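Local coordinates for acetyl-CoA acetyltransferase A (Ascaris suum, PDB 6BJA), which catalyses acetyl transfer between acetyl-CoA molecules as a thiolase of lipid metabolism, probably through an acyl-thioester intermediate carried on a cysteine, at residues 16-20 against 203-207; 25-29 against 219-223; 298-303 against 387-391; 317-323 against 376-382; 233-237 against 248-252. All coordinates share one frame. Numbering follows the deposited sequence.

Interaction 1 of 5, residues 16-20 against 203-207; sequences AVRTP and EVVPV
Build 16-18 as part of strand 11-23, with Thr19 and Pro20 leaving it as loop, and lay 203-207 alongside as a loop whose end-to-end direction lies 46° from that of 16-20. A single backbone bridge joins them, Arg18 with Val204 (CA to CA 5.1 Å): Arg18 N donates to Glu203 O at 2.9 Å, and Val205 N donates to Arg18 O at 2.9 Å, the pattern of a parallel pair. The side chain to place with most care is Arg18. With chi1 p (68°), then t, t, and chi4 near 89°, it stretches out until NE meets Glu203 OE1 at 2.8 Å in a salt bridge, while Val204 CG2 lies over one face of the guanidinium, 3.7 Å from CZ. Glu203 starts from p as well, chi1 76°, which brings its carboxylate alongside the arginine. Asp222 takes Arg18 NH1, and Thr367 gives Glu203 OE1 a second partner. The valines pack against 16-20: Val17 (m) sets CB 3.8 Å from CG1 of Val205 (m), Val204 (t) brings CG1 to 3.7 Å from Pro20 CG, and Val207 (t) puts CG2 3.6 Å from Thr19 CG2. On its other edge the strand bonds to Ala260 and Ala262 of strand 257-267. This is a loop clipped by one bridge and a buried ion pair onto a strand of the central sheet of the thiolase fold.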
# COMPACT_ATOMS: atom_id res chain seq x y z
N ALA A 16 -16.47 -33.54 18.34
CA ALA A 16 -17.02 -32.37 17.63
C ALA A 16 -16.93 -31.17 18.58
O ALA A 16 -17.62 -31.13 19.60
CB ALA A 16 -18.44 -32.63 17.22
N VAL A 17 -16.00 -30.27 18.29
CA VAL A 17 -15.72 -29.14 19.17
C VAL A 17 -15.56 -27.85 18.38
O VAL A 17 -15.31 -27.89 17.16
CB VAL A 17 -14.44 -29.36 20.02
CG1 VAL A 17 -14.59 -30.59 20.91
CG2 VAL A 17 -13.22 -29.49 19.15
N ARG A 18 -15.73 -26.72 19.06
CA ARG A 18 -15.54 -25.44 18.41
C ARG A 18 -14.99 -24.40 19.38
O ARG A 18 -15.18 -24.51 20.56
CB ARG A 18 -16.86 -24.95 17.83
CG ARG A 18 -17.91 -24.57 18.89
CD ARG A 18 -19.14 -24.01 18.22
NE ARG A 18 -20.18 -23.48 19.11
CZ ARG A 18 -20.24 -22.22 19.54
NH1 ARG A 18 -19.27 -21.36 19.29
NH2 ARG A 18 -21.30 -21.82 20.24
N THR A 19 -14.31 -23.39 18.86
CA THR A 19 -14.00 -22.22 19.65
C THR A 19 -15.27 -21.42 19.86
O THR A 19 -16.24 -21.55 19.10
CB THR A 19 -12.96 -21.32 18.96
OG1 THR A 19 -13.55 -20.75 17.78
CG2 THR A 19 -11.69 -22.06 18.62
N PRO A 20 -15.28 -20.56 20.88
CA PRO A 20 -16.24 -19.46 20.85
C PRO A 20 -15.97 -18.66 19.59
O PRO A 20 -14.84 -18.65 19.06
CB PRO A 20 -15.91 -18.64 22.09
CG PRO A 20 -14.97 -19.51 22.90
CD PRO A 20 -14.25 -20.33 21.89
N GLU A 203 -19.62 -28.44 23.76
CA GLU A 203 -18.95 -28.24 22.47
C GLU A 203 -17.88 -27.17 22.43
O GLU A 203 -17.00 -27.22 21.59
CB GLU A 203 -20.00 -27.92 21.40
CG GLU A 203 -20.59 -26.51 21.41
CD GLU A 203 -21.85 -26.43 20.58
OE1 GLU A 203 -21.92 -25.62 19.60
OE2 GLU A 203 -22.80 -27.19 20.91
N VAL A 204 -17.99 -26.15 23.29
CA VAL A 204 -17.08 -25.02 23.23
C VAL A 204 -15.81 -25.29 24.01
O VAL A 204 -15.87 -25.75 25.17
CB VAL A 204 -17.75 -23.72 23.76
CG1 VAL A 204 -16.75 -22.59 23.85
CG2 VAL A 204 -18.85 -23.29 22.82
N VAL A 205 -14.68 -24.99 23.39
CA VAL A 205 -13.39 -25.12 24.05
C VAL A 205 -12.82 -23.71 24.21
O VAL A 205 -12.83 -22.90 23.28
CB VAL A 205 -12.48 -26.06 23.25
CG1 VAL A 205 -13.22 -27.36 23.03
CG2 VAL A 205 -12.13 -25.49 21.94
N PRO A 206 -12.37 -23.37 25.43
CA PRO A 206 -11.92 -21.99 25.63
C PRO A 206 -10.61 -21.72 24.92
O PRO A 206 -9.79 -22.63 24.77
CB PRO A 206 -11.74 -21.91 27.15
CG PRO A 206 -11.43 -23.31 27.55
CD PRO A 206 -12.30 -24.16 26.67
N VAL A 207 -10.43 -20.46 24.51
CA VAL A 207 -9.24 -20.05 23.77
C VAL A 207 -8.44 -19.07 24.60
O VAL A 207 -8.89 -17.98 24.94
CB VAL A 207 -9.60 -19.39 22.41
CG1 VAL A 207 -8.32 -18.94 21.69
CG2 VAL A 207 -10.40 -20.36 21.57

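Interaction 2 of 5, residues 25-29 against 219-223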
# COMPACT_ATOMS: atom_id res chain seq x y z
N ARG A 25 -12.12 -7.91 14.64
CA ARG A 25 -11.10 -7.08 15.28
C ARG A 25 -11.33 -7.01 16.78
O ARG A 25 -11.21 -5.95 17.39
CB ARG A 25 -11.10 -5.66 14.69
CG ARG A 25 -10.94 -5.58 13.17
CD ARG A 25 -9.60 -6.08 12.70
NE ARG A 25 -8.48 -5.38 13.32
CZ ARG A 25 -7.21 -5.76 13.25
NH1 ARG A 25 -6.85 -6.83 12.54
NH2 ARG A 25 -6.28 -5.05 13.88
N SER A 26 -11.64 -8.16 17.37
CA SER A 26 -11.91 -8.26 18.80
C SER A 26 -10.91 -9.19 19.48
O SER A 26 -9.72 -9.18 19.16
CB SER A 26 -13.35 -8.75 19.00
OG SER A 26 -13.75 -8.64 20.36
N THR A 27 -11.40 -9.98 20.42
CA THR A 27 -10.57 -10.73 21.33
C THR A 27 -9.59 -11.70 20.67
O THR A 27 -8.50 -11.92 21.19
CB THR A 27 -11.48 -11.50 22.29
OG1 THR A 27 -12.39 -10.58 22.92
CG2 THR A 27 -10.67 -12.24 23.35
N LEU A 28 -9.94 -12.24 19.51
CA LEU A 28 -9.08 -13.20 18.84
C LEU A 28 -8.21 -12.59 17.75
O LEU A 28 -7.58 -13.32 17.01
CB LEU A 28 -9.91 -14.34 18.23
CG LEU A 28 -10.74 -15.17 19.22
CD1 LEU A 28 -11.48 -16.24 18.45
CD2 LEU A 28 -9.85 -15.79 20.30
N THR A 29 -8.15 -11.27 17.66
CA THR A 29 -7.36 -10.63 16.59
C THR A 29 -5.92 -11.12 16.55
O THR A 29 -5.35 -11.30 15.48
CB THR A 29 -7.35 -9.10 16.74
OG1 THR A 29 -8.68 -8.61 16.65
CG2 THR A 29 -6.54 -8.45 15.64
N LEU A 219 -10.96 -16.47 26.07
CA LEU A 219 -12.29 -16.32 25.49
C LEU A 219 -13.06 -17.60 25.75
O LEU A 219 -12.63 -18.67 25.35
CB LEU A 219 -12.20 -16.02 23.99
CG LEU A 219 -13.55 -15.82 23.31
CD1 LEU A 219 -14.20 -14.52 23.79
CD2 LEU A 219 -13.39 -15.84 21.80
N THR A 220 -14.20 -17.48 26.44
CA THR A 220 -15.00 -18.64 26.82
C THR A 220 -16.43 -18.65 26.30
O THR A 220 -17.12 -19.66 26.43
CB THR A 220 -15.07 -18.75 28.36
OG1 THR A 220 -15.74 -17.61 28.88
CG2 THR A 220 -13.67 -18.86 28.93
N GLU A 221 -16.87 -17.53 25.71
CA GLU A 221 -18.25 -17.35 25.25
C GLU A 221 -18.28 -16.63 23.90
O GLU A 221 -17.47 -15.76 23.66
CB GLU A 221 -19.09 -16.53 26.24
CG GLU A 221 -19.20 -17.10 27.61
CD GLU A 221 -20.18 -16.31 28.47
OE1 GLU A 221 -20.60 -15.21 28.04
OE2 GLU A 221 -20.52 -16.80 29.56
N ASP A 222 -19.22 -17.00 23.04
CA ASP A 222 -19.46 -16.28 21.81
C ASP A 222 -19.68 -14.79 22.11
O ASP A 222 -20.29 -14.44 23.11
CB ASP A 222 -20.69 -16.84 21.09
CG ASP A 222 -20.53 -18.30 20.68
OD1 ASP A 222 -19.42 -18.71 20.24
OD2 ASP A 222 -21.51 -19.04 20.80
N GLU A 223 -19.19 -13.93 21.23
CA GLU A 223 -19.27 -12.49 21.44
C GLU A 223 -20.45 -11.80 20.76
O GLU A 223 -20.98 -10.85 21.29
CB GLU A 223 -17.98 -11.81 20.96
CG GLU A 223 -16.77 -12.22 21.75
CD GLU A 223 -15.54 -11.33 21.52
OE1 GLU A 223 -15.38 -10.79 20.40
OE2 GLU A 223 -14.73 -11.18 22.47
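Glu223 does the polar work between these two loops. Its side chain (chi1 m, chi2 t) points at the turn, and each carboxylate oxygen takes one hydroxyl: Ser26 OG donates to Glu223 OE1 at 2.7 Å, and Thr27 OG1 donates to Glu223 OE2 at 2.5 Å, which is very short. OE1 accepts again from the backbone N of Ser23, just upstream of 25-29; Arg227 adds a long, weak ion pair on the same oxygen. Residues 26-29 form a type I beta turn in the loop that leads from strand 11-23 into helix 33-48, so the carboxylate grips the first two residues of the turn. The turn is closed from within at Ser26 O, which accepts both Thr29 N (3.0 Å) and Thr29 OG1 (2.8 Å). Beside these bonds, Leu28 CG lies 3.8 Å from Leu219 CD2, and Thr27 CG2 sits 4.1 Å from Leu219 CB. Both leucines also rest on Ala22 of strand 11-23. Asp222 ties its loop to that same strand, OD1 taking Arg18 NH1 in a salt bridge and the backbone N of Ile21. Just before the turn, Arg25 packs on Gly135 of the second subunit.

Interaction 3 of 5, residues 298-303 against 387-391; sequences APALAV and GEASA
Set the first six residues of helix 298-310 over strand 388-391, axes 6.9 Å apart at closest approach and crossing at -43°, running broadly the same way. Ala298 points its CB at the strand, 3.5 Å from Ala389 CB and 3.9 Å from Gly387 O. Pro299 comes next, nearest to Ala389 in register (CA to CA 5.1 Å); its N lies 3.4 Å, and its CD 3.8 Å, from Ala389 CB. One turn on, Ala302 N bonds back to Ala298 O at 3.0 Å, and Ala302 CB meets Ala391 CB at 4.1 Å. Val303, chi1 t, brings CG2 to 4.1 Å from that same Ala391 CB. Alanines on both surfaces are what let helix and strand come so close. On the strand, Gly387 takes phi/psi of 101/20 and, with Glu388, faces Asn384 as a G1 beta bulge; Glu388 turns its side chain away from the helix to a salt bridge with Lys93. Around the contact, Pro299 reaches Cys383 of strand 377-384, a predicted active-site residue, and Val303 rests on Trp320 of strand 319-322, while helix 327-337 packs beside them through Phe333.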
# COMPACT_ATOMS: atom_id res chain seq x y z
N ALA A 298 -30.61 -22.85 -2.40
CA ALA A 298 -29.93 -24.13 -2.61
C ALA A 298 -30.02 -25.11 -1.42
O ALA A 298 -30.06 -26.33 -1.62
CB ALA A 298 -28.46 -23.89 -2.97
N PRO A 299 -30.03 -24.61 -0.17
CA PRO A 299 -30.05 -25.61 0.90
C PRO A 299 -31.27 -26.53 0.90
O PRO A 299 -31.11 -27.72 1.11
CB PRO A 299 -29.99 -24.76 2.17
CG PRO A 299 -29.22 -23.57 1.76
CD PRO A 299 -29.74 -23.27 0.35
N ALA A 300 -32.46 -26.00 0.64
CA ALA A 300 -33.63 -26.85 0.64
C ALA A 300 -33.54 -27.86 -0.50
O ALA A 300 -34.02 -28.98 -0.37
CB ALA A 300 -34.92 -26.03 0.52
N LEU A 301 -32.91 -27.47 -1.60
CA LEU A 301 -32.73 -28.39 -2.72
C LEU A 301 -31.80 -29.54 -2.33
O LEU A 301 -32.08 -30.70 -2.63
CB LEU A 301 -32.18 -27.65 -3.94
CG LEU A 301 -32.27 -28.39 -5.27
CD1 LEU A 301 -33.73 -28.69 -5.63
CD2 LEU A 301 -31.60 -27.53 -6.35
N ALA A 302 -30.73 -29.22 -1.62
CA ALA A 302 -29.82 -30.26 -1.16
C ALA A 302 -30.53 -31.20 -0.20
O ALA A 302 -30.34 -32.42 -0.25
CB ALA A 302 -28.60 -29.64 -0.51
N VAL A 303 -31.35 -30.64 0.69
CA VAL A 303 -32.07 -31.46 1.67
C VAL A 303 -33.10 -32.37 1.00
O VAL A 303 -33.26 -33.52 1.40
CB VAL A 303 -32.74 -30.56 2.73
CG1 VAL A 303 -33.77 -31.35 3.56
CG2 VAL A 303 -31.69 -29.93 3.60
N GLY A 387 -23.82 -20.08 -5.54
CA GLY A 387 -25.04 -20.81 -5.81
C GLY A 387 -25.11 -22.26 -5.37
O GLY A 387 -25.94 -23.00 -5.86
N GLU A 388 -24.26 -22.69 -4.43
CA GLU A 388 -24.26 -24.09 -4.05
C GLU A 388 -24.73 -24.23 -2.61
O GLU A 388 -24.82 -23.25 -1.87
CB GLU A 388 -22.87 -24.71 -4.24
CG GLU A 388 -22.51 -24.93 -5.70
CD GLU A 388 -21.39 -25.92 -5.86
OE1 GLU A 388 -21.52 -27.08 -5.37
OE2 GLU A 388 -20.38 -25.50 -6.47
N ALA A 389 -25.07 -25.47 -2.26
CA ALA A 389 -25.30 -25.82 -0.87
C ALA A 389 -24.95 -27.27 -0.62
O ALA A 389 -24.96 -28.12 -1.53
CB ALA A 389 -26.76 -25.56 -0.47
N SER A 390 -24.60 -27.54 0.64
CA SER A 390 -24.24 -28.86 1.14
C SER A 390 -25.14 -29.20 2.31
O SER A 390 -25.52 -28.30 3.07
CB SER A 390 -22.77 -28.90 1.57
OG SER A 390 -21.93 -28.43 0.53
N ALA A 391 -25.50 -30.47 2.43
CA ALA A 391 -26.29 -30.93 3.58
C ALA A 391 -25.79 -32.30 4.03
O ALA A 391 -25.30 -33.10 3.22
CB ALA A 391 -27.76 -30.99 3.24

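Interaction 4 of 5, residues 317-323 against 376-382; sequences IALWEIN and ELGVAAI
The indole of Trp320, chi1 m and chi2 84°, leans over the neighbouring strand so that CE3 comes 3.6 Å from Val379 CB. Around that pair build two parallel strands, 319-322 and 377-382, axes 4.8 Å apart and their N-to-C directions 10° apart. The register is Leu319 to Gly378, Trp320 to Val379, Glu321 to Ala380 and Ile322 to Ala381. Five backbone bonds lace them: Ala318 N to Leu377 O (2.9 Å), Val379 N to Leu319 O (3.2 Å), Glu321 N to Val379 O (2.9 Å), Ala381 N to Glu321 O (2.8 Å) and Asn323 N to Ala381 O (3.1 Å). On the face of Trp320 and Val379 stand Ile322 (t, p), whose CD1 lies 4.3 Å from Ala381 CB, and beside them Ile317 (m, m), whose CD1 is 3.9 Å from Val379 CG2; Val303 of helix 298-310 covers this side. The other face carries Leu319, Glu321 and Ala380, with helix 357-371 against it. Beyond the last bridge Asn323 (chi1 t) sets CB 3.6 Å from Ile382 CG1 and touches His355, a predicted proton acceptor. A parallel pair with helices on both faces is the layered build of a thiolase half, and Asn323 opens the family's NEAF signature at the probable catalytic site.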
# COMPACT_ATOMS: atom_id res chain seq x y z
N ILE A 317 -37.00 -35.97 11.04
CA ILE A 317 -35.81 -35.24 11.49
C ILE A 317 -36.14 -34.46 12.76
O ILE A 317 -37.06 -33.64 12.78
CB ILE A 317 -35.31 -34.28 10.39
CG1 ILE A 317 -35.06 -35.05 9.09
CG2 ILE A 317 -34.10 -33.48 10.86
CD1 ILE A 317 -34.08 -36.22 9.16
N ALA A 318 -35.39 -34.71 13.82
CA ALA A 318 -35.65 -34.07 15.10
C ALA A 318 -35.22 -32.61 15.13
O ALA A 318 -35.92 -31.76 15.67
CB ALA A 318 -34.95 -34.84 16.21
N LEU A 319 -34.02 -32.33 14.60
CA LEU A 319 -33.44 -31.00 14.64
C LEU A 319 -32.77 -30.66 13.33
O LEU A 319 -32.21 -31.53 12.68
CB LEU A 319 -32.40 -30.87 15.74
CG LEU A 319 -32.90 -30.91 17.18
CD1 LEU A 319 -31.67 -30.86 18.09
CD2 LEU A 319 -33.85 -29.77 17.50
N TRP A 320 -32.79 -29.37 13.03
CA TRP A 320 -32.19 -28.81 11.83
C TRP A 320 -31.22 -27.72 12.21
O TRP A 320 -31.48 -26.94 13.12
CB TRP A 320 -33.26 -28.20 10.91
CG TRP A 320 -34.30 -29.15 10.50
CD1 TRP A 320 -35.42 -29.48 11.21
CD2 TRP A 320 -34.36 -29.88 9.27
NE1 TRP A 320 -36.16 -30.40 10.50
CE2 TRP A 320 -35.53 -30.67 9.32
CE3 TRP A 320 -33.52 -29.98 8.16
CZ2 TRP A 320 -35.90 -31.51 8.27
CZ3 TRP A 320 -33.89 -30.81 7.12
CH2 TRP A 320 -35.06 -31.58 7.20
N GLU A 321 -30.09 -27.67 11.49
CA GLU A 321 -29.23 -26.50 11.48
C GLU A 321 -29.18 -25.98 10.06
O GLU A 321 -28.72 -26.70 9.16
CB GLU A 321 -27.81 -26.80 11.96
CG GLU A 321 -27.68 -26.98 13.45
CD GLU A 321 -27.77 -25.68 14.24
OE1 GLU A 321 -27.18 -24.66 13.83
OE2 GLU A 321 -28.41 -25.68 15.31
N ILE A 322 -29.63 -24.75 9.86
CA ILE A 322 -29.49 -24.06 8.57
C ILE A 322 -28.63 -22.85 8.81
O ILE A 322 -28.96 -21.99 9.62
CB ILE A 322 -30.87 -23.65 7.92
CG1 ILE A 322 -30.66 -22.80 6.67
CG2 ILE A 322 -31.75 -22.87 8.90
CD1 ILE A 322 -29.97 -23.53 5.56
N ASN A 323 -27.47 -22.78 8.16
CA ASN A 323 -26.58 -21.68 8.48
C ASN A 323 -27.22 -20.36 8.07
O ASN A 323 -27.69 -20.21 6.93
CB ASN A 323 -25.21 -21.84 7.82
CG ASN A 323 -24.21 -20.81 8.32
OD1 ASN A 323 -23.62 -20.05 7.54
ND2 ASN A 323 -24.03 -20.77 9.61
N GLU A 376 -31.80 -39.61 17.88
CA GLU A 376 -32.41 -38.60 17.03
C GLU A 376 -31.61 -38.40 15.75
O GLU A 376 -30.38 -38.54 15.73
CB GLU A 376 -32.55 -37.27 17.76
CG GLU A 376 -33.60 -37.31 18.86
CD GLU A 376 -33.88 -35.95 19.48
OE1 GLU A 376 -32.99 -35.06 19.45
OE2 GLU A 376 -34.99 -35.77 20.04
N LEU A 377 -32.34 -38.06 14.69
CA LEU A 377 -31.77 -37.71 13.39
C LEU A 377 -31.71 -36.20 13.26
O LEU A 377 -32.64 -35.49 13.64
CB LEU A 377 -32.59 -38.29 12.24
CG LEU A 377 -32.64 -39.82 12.15
CD1 LEU A 377 -33.48 -40.21 10.95
CD2 LEU A 377 -31.24 -40.43 12.07
N GLY A 378 -30.60 -35.70 12.72
CA GLY A 378 -30.46 -34.28 12.49
C GLY A 378 -29.93 -34.02 11.08
O GLY A 378 -29.25 -34.86 10.47
N VAL A 379 -30.26 -32.85 10.56
CA VAL A 379 -29.73 -32.39 9.28
C VAL A 379 -29.08 -31.02 9.45
O VAL A 379 -29.67 -30.11 10.03
CB VAL A 379 -30.81 -32.31 8.19
CG1 VAL A 379 -30.24 -31.71 6.88
CG2 VAL A 379 -31.36 -33.67 7.92
N ALA A 380 -27.85 -30.89 8.95
CA ALA A 380 -27.19 -29.60 8.87
C ALA A 380 -27.03 -29.24 7.41
O ALA A 380 -26.58 -30.07 6.62
CB ALA A 380 -25.85 -29.63 9.59
N ALA A 381 -27.40 -28.01 7.07
CA ALA A 381 -27.34 -27.52 5.69
C ALA A 381 -26.78 -26.12 5.62
O ALA A 381 -26.99 -25.30 6.51
CB ALA A 381 -28.69 -27.57 5.08
N ILE A 382 -26.01 -25.85 4.56
CA ILE A 382 -25.34 -24.56 4.41
C ILE A 382 -25.23 -24.18 2.94
O ILE A 382 -24.93 -25.04 2.12
CB ILE A 382 -23.95 -24.58 5.10
CG1 ILE A 382 -23.28 -23.22 5.10
CG2 ILE A 382 -23.07 -25.68 4.52
CD1 ILE A 382 -22.16 -23.15 6.20

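Interaction 5 of 5, residues 233-237 against 248-252. With COA (coenzyme A), chain C; ACT (acetate ion), chain B.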
# COMPACT_ATOMS: atom_id res chain seq x y z
N VAL A 233 -32.92 -1.90 15.64
CA VAL A 233 -33.14 -2.82 14.54
C VAL A 233 -34.13 -2.27 13.49
O VAL A 233 -33.87 -2.34 12.31
CB VAL A 233 -33.63 -4.19 15.07
CG1 VAL A 233 -34.15 -5.09 13.94
CG2 VAL A 233 -32.50 -4.87 15.85
N PRO A 234 -35.29 -1.74 13.93
CA PRO A 234 -36.18 -1.19 12.90
C PRO A 234 -35.73 0.15 12.35
O PRO A 234 -36.32 0.63 11.38
CB PRO A 234 -37.52 -1.04 13.65
CG PRO A 234 -37.13 -0.94 15.07
CD PRO A 234 -35.95 -1.83 15.23
N ALA A 235 -34.73 0.76 12.96
CA ALA A 235 -34.27 2.07 12.53
C ALA A 235 -33.22 1.98 11.44
O ALA A 235 -32.95 2.96 10.73
CB ALA A 235 -33.71 2.83 13.71
N LEU A 236 -32.60 0.81 11.31
CA LEU A 236 -31.54 0.63 10.33
C LEU A 236 -32.05 0.75 8.91
O LEU A 236 -33.17 0.35 8.61
CB LEU A 236 -30.87 -0.73 10.51
CG LEU A 236 -30.22 -1.01 11.85
CD1 LEU A 236 -29.50 -2.33 11.76
CD2 LEU A 236 -29.27 0.10 12.27
N HIS A 237 -31.19 1.27 8.03
CA HIS A 237 -31.47 1.35 6.61
C HIS A 237 -30.95 0.11 5.91
O HIS A 237 -29.94 -0.45 6.34
CB HIS A 237 -30.83 2.61 6.03
CG HIS A 237 -31.16 3.86 6.80
ND1 HIS A 237 -32.43 4.39 6.84
CD2 HIS A 237 -30.40 4.64 7.60
CE1 HIS A 237 -32.43 5.46 7.61
NE2 HIS A 237 -31.22 5.64 8.09
N ILE A 248 -32.79 -6.20 3.80
CA ILE A 248 -31.67 -6.75 4.55
C ILE A 248 -30.79 -5.64 5.12
O ILE A 248 -30.39 -4.71 4.40
CB ILE A 248 -30.84 -7.71 3.66
CG1 ILE A 248 -31.73 -8.87 3.16
CG2 ILE A 248 -29.63 -8.26 4.42
CD1 ILE A 248 -31.03 -9.84 2.21
N THR A 249 -30.50 -5.75 6.41
CA THR A 249 -29.75 -4.74 7.15
C THR A 249 -28.60 -5.38 7.89
O THR A 249 -28.50 -6.61 7.95
CB THR A 249 -30.62 -4.05 8.21
OG1 THR A 249 -30.87 -4.97 9.27
CG2 THR A 249 -31.93 -3.59 7.61
N ALA A 250 -27.77 -4.56 8.52
CA ALA A 250 -26.67 -5.09 9.32
C ALA A 250 -27.19 -5.98 10.43
O ALA A 250 -26.51 -6.93 10.82
CB ALA A 250 -25.83 -3.96 9.90
N ALA A 251 -28.40 -5.71 10.94
CA ALA A 251 -28.92 -6.47 12.07
C ALA A 251 -29.51 -7.81 11.65
O ALA A 251 -29.44 -8.76 12.42
CB ALA A 251 -29.99 -5.64 12.82
N ASN A 252 -30.07 -7.93 10.44
CA ASN A 252 -30.70 -9.20 10.08
C ASN A 252 -29.82 -9.97 9.09
O ASN A 252 -30.26 -10.97 8.52
CB ASN A 252 -32.14 -9.01 9.56
CG ASN A 252 -32.25 -8.14 8.34
OD1 ASN A 252 -31.43 -8.22 7.44
ND2 ASN A 252 -33.33 -7.33 8.26
N1A COA C . -28.67 -4.72 16.46
C2A COA C . -28.84 -3.39 16.36
N3A COA C . -28.09 -2.60 15.58
C4A COA C . -27.10 -3.10 14.82
C5A COA C . -26.85 -4.55 14.86
C6A COA C . -27.72 -5.36 15.74
N6A COA C . -27.57 -6.69 15.84
N7A COA C . -25.82 -4.77 14.02
C8A COA C . -25.45 -3.58 13.49
N9A COA C . -26.23 -2.58 13.98
C1B COA C . -26.15 -1.12 13.68
C2B COA C . -24.88 -0.55 14.29
O2B COA C . -25.13 0.08 15.55
C3B COA C . -24.37 0.46 13.28
O3B COA C . -24.49 1.77 13.86
P3B COA C . -25.41 2.98 13.34
O7A COA C . -26.80 2.46 13.10
O8A COA C . -25.44 4.04 14.42
O9A COA C . -24.83 3.55 12.07
C4B COA C . -25.13 0.16 11.99
O4B COA C . -26.12 -0.83 12.28
C5B COA C . -24.19 -0.43 10.97
O5B COA C . -23.76 -1.68 11.51
P1A COA C . -22.21 -2.07 11.75
O1A COA C . -21.45 -1.00 12.49
O2A COA C . -22.11 -3.39 12.48
O3A COA C . -21.54 -2.21 10.31
P2A COA C . -19.95 -2.10 10.17
O4A COA C . -19.49 -0.69 10.50
O5A COA C . -19.25 -3.12 11.05
O6A COA C . -19.68 -2.44 8.63
CBP COA C . -19.22 -4.50 7.57
CCP COA C . -20.32 -3.59 8.10
CDP COA C . -18.47 -3.72 6.51
CEP COA C . -18.19 -4.83 8.66
CAP COA C . -19.85 -5.71 6.87
OAP COA C . -18.80 -6.40 6.17
C9P COA C . -20.57 -6.66 7.81
O9P COA C . -20.41 -6.62 9.02
N8P COA C . -21.40 -7.57 7.30
C7P COA C . -21.71 -7.75 5.90
C6P COA C . -22.95 -8.61 5.75
C5P COA C . -22.54 -9.92 5.14
O5P COA C . -22.63 -10.11 3.93
N4P COA C . -22.04 -10.82 5.98
C3P COA C . -21.52 -12.08 5.48
C2P COA C . -22.48 -13.24 5.56
S1P COA C . -22.45 -14.16 4.01
C ACT B . -35.36 2.07 7.08
O ACT B . -34.60 2.72 6.32
OXT ACT B . -35.89 1.04 6.59
CH3 ACT B . -35.65 2.53 8.48
O HOH W 1 -32.85 -4.38 10.85
O HOH W 2 -27.97 -1.70 7.84
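Two waters, rather than direct polar bonds, bridge these loops, one to the Thr249 hydroxyl and one backbone to backbone. Together the loops form part of the coenzyme A pocket, and 249-252 is an ST motif: Thr249 OG1 accepts from Asn252 N at 3.3 Å, while Asn252 OD1 takes Thr249 N at 2.8 Å. The first water donates to Val233 O (2.7 Å) and accepts from Thr249 OG1 (2.6 Å); the second donates to His237 O (2.8 Å) and accepts from Ala250 N (2.9 Å). Direct contact is apolar, with Leu236 CD1 3.5 Å from Ala251 CB and Val233 CG2 4.0 Å from that methyl. These apolar groups line the pocket: Ala251 CB sits 3.7 Å from C6A of the adenine, Leu236 CD2 3.3 Å from the ribose O4B, and Ala250 CB 3.5 Å from O5B. Lys232 and Ser254 supply hydrogen bonds to the coenzyme. At the exposed end, an acetate, probably from the crystallisation liquor, accepts from His237 ND1, 2.8 Å from its atom O.

How the interactions relate
Interactions 1, 3 and 4 are buried and all reach the central sheet; interaction 2 is partly buried between two loops, and interaction 5, though largely buried around the coenzyme, lies farthest from the chain's centre. Interactions 3 and 4 lie on neighbouring strands, 388-396 and 377-384, Ser390 O lying 2.9 Å from Ile382 N, but one is tight alanine packing and the other backbone pairing. Interactions 1 and 2 also touch, through the Arg18-Asp222 salt bridge and Val207 O to Leu219 N at 2.8 Å, and both turn on a glutamate carboxylate, buried in interaction 1 and partly exposed in interaction 2. Interaction 5 touches none of the others and depends on water and apolar contact.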